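Capsid fiber protein (Bacillus phage phi29, PDB 6QYY) forms the head fibers of the phage capsid, its N-terminal base probably being the part of the fiber nearest the head. Local coordinates at residues Y21-D25 with D26-I30. Sequence-based numbering, arbitrary orientation.
Sequences YSQGD and DIIEI
Tyr21 meets the CG2 methyl of Ile30 through ring atoms CD1 and CE1, with CD1 3.6 Å from CG2; the two side chains run alongside each other and point the same way. Ile28, two residues back along the strand, adds its CG2, 4.0 Å from Tyr21 CB. This end is buried: Phe5 meets the Tyr21 ring edge-to-face, Val55 and Met57 of strand 52-57 touch the Tyr21 side chain, and Tyr97 of the second subunit packs there too. The two strands, 18-23 and 28-32, make an antiparallel beta hairpin, in which Ser22 and Glu29 form a hydrogen-bonded pair. Ser22 N reaches Glu29 O at 2.8 Å, while the return bond from Glu29 N to Ser22 O is straighter (169° at the hydrogen). Glu29 CG, anti to its own carbonyl carbon (chi1 -63°), is carried over the backbone of Gly24 and lies 3.7 Å from Gly24 CA. Past the last strand pair, Gly24 N still donates to Ile27 O, a more bent bond of 2.9 Å. Beyond it the packing thins. At the exposed turn, Asp25 OD2 lies 4.2 Å from Asp26 OD1; these like charges would probably repel only mildly in solvent, and the poor order of Asp25 makes their spacing uncertain.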
loop_
_atom_site.group_PDB
_atom_site.type_symbol
_atom_site.label_atom_id
_atom_site.label_comp_id
_atom_site.label_asym_id
_atom_site.label_seq_id
_atom_site.Cartn_x
_atom_site.Cartn_y
_atom_site.Cartn_z
ATOM N N TYR A 21 12.114 3.793 -11.647
ATOM C CA TYR A 21 11.848 5.052 -12.318
ATOM C C TYR A 21 13.051 5.968 -12.149
ATOM O O TYR A 21 13.651 6.025 -11.073
ATOM C CB TYR A 21 10.603 5.717 -11.744
ATOM C CG TYR A 21 9.334 4.940 -11.932
ATOM C CD1 TYR A 21 9.236 3.942 -12.896
ATOM C CD2 TYR A 21 8.224 5.198 -11.131
ATOM C CE1 TYR A 21 8.032 3.235 -13.077
ATOM C CE2 TYR A 21 7.036 4.512 -11.313
ATOM C CZ TYR A 21 6.943 3.534 -12.271
ATOM O OH TYR A 21 5.750 2.866 -12.430
ATOM N N SER A 22 13.394 6.698 -13.207
ATOM C CA SER A 22 14.545 7.585 -13.113
ATOM C C SER A 22 14.274 8.849 -13.909
ATOM O O SER A 22 13.405 8.892 -14.786
ATOM C CB SER A 22 15.834 6.901 -13.586
ATOM O OG SER A 22 15.840 6.766 -14.992
ATOM N N GLN A 23 15.040 9.880 -13.576
ATOM C CA GLN A 23 14.929 11.187 -14.205
ATOM C C GLN A 23 15.577 11.144 -15.584
ATOM O O GLN A 23 16.782 10.907 -15.697
ATOM C CB GLN A 23 15.608 12.233 -13.317
ATOM C CG GLN A 23 15.540 13.661 -13.816
ATOM C CD GLN A 23 14.122 14.141 -14.038
ATOM O OE1 GLN A 23 13.869 14.957 -14.918
ATOM N NE2 GLN A 23 13.190 13.646 -13.229
ATOM N N GLY A 24 14.780 11.356 -16.626
ATOM C CA GLY A 24 15.287 11.568 -17.964
ATOM C C GLY A 24 15.194 13.023 -18.373
ATOM O O GLY A 24 15.079 13.928 -17.539
ATOM N N ASP A 25 15.224 13.255 -19.682
ATOM C CA ASP A 25 15.123 14.611 -20.222
ATOM C C ASP A 25 13.651 14.940 -20.455
ATOM O O ASP A 25 13.044 14.466 -21.419
ATOM C CB ASP A 25 15.935 14.737 -21.506
ATOM C CG ASP A 25 16.672 16.058 -21.600
ATOM O OD1 ASP A 25 17.879 16.052 -21.924
ATOM O OD2 ASP A 25 16.042 17.107 -21.337
ATOM N N ASP A 26 13.073 15.757 -19.569
ATOM C CA ASP A 26 11.663 16.148 -19.631
ATOM C C ASP A 26 10.721 14.946 -19.583
ATOM O O ASP A 26 9.559 15.047 -19.987
ATOM C CB ASP A 26 11.364 16.983 -20.882
ATOM C CG ASP A 26 11.607 18.454 -20.672
ATOM O OD1 ASP A 26 12.462 18.799 -19.831
ATOM O OD2 ASP A 26 10.945 19.268 -21.352
ATOM N N ILE A 27 11.189 13.801 -19.089
ATOM C CA ILE A 27 10.376 12.592 -19.076
ATOM C C ILE A 27 10.957 11.638 -18.048
ATOM O O ILE A 27 12.161 11.666 -17.763
ATOM C CB ILE A 27 10.311 11.949 -20.484
ATOM C CG1 ILE A 27 9.124 10.997 -20.581
ATOM C CG2 ILE A 27 11.648 11.252 -20.848
ATOM C CD1 ILE A 27 8.775 10.632 -21.996
ATOM N N ILE A 28 10.087 10.812 -17.461
ATOM C CA ILE A 28 10.519 9.724 -16.595
ATOM C C ILE A 28 11.038 8.609 -17.471
ATOM O O ILE A 28 10.430 8.274 -18.491
ATOM C CB ILE A 28 9.370 9.217 -15.703
ATOM C CG1 ILE A 28 9.060 10.210 -14.600
ATOM C CG2 ILE A 28 9.742 7.891 -15.041
ATOM C CD1 ILE A 28 10.221 10.450 -13.616
ATOM N N GLU A 29 12.175 8.041 -17.096
ATOM C CA GLU A 29 12.686 6.872 -17.784
ATOM C C GLU A 29 12.474 5.639 -16.914
ATOM O O GLU A 29 12.476 5.722 -15.684
ATOM C CB GLU A 29 14.160 7.064 -18.167
ATOM C CG GLU A 29 14.330 8.226 -19.144
ATOM C CD GLU A 29 15.721 8.325 -19.753
ATOM O OE1 GLU A 29 15.838 8.808 -20.904
ATOM O OE2 GLU A 29 16.697 7.937 -19.076
ATOM N N ILE A 30 12.212 4.509 -17.560
ATOM C CA ILE A 30 12.095 3.240 -16.860
ATOM C C ILE A 30 13.222 2.325 -17.315
ATOM O O ILE A 30 13.750 2.439 -18.430
ATOM C CB ILE A 30 10.727 2.564 -17.092
ATOM C CG1 ILE A 30 10.500 2.320 -18.578
ATOM C CG2 ILE A 30 9.576 3.389 -16.480
ATOM C CD1 ILE A 30 9.288 1.411 -18.862
HETATM O O HOH W 1 15.077 3.917 -14.696
#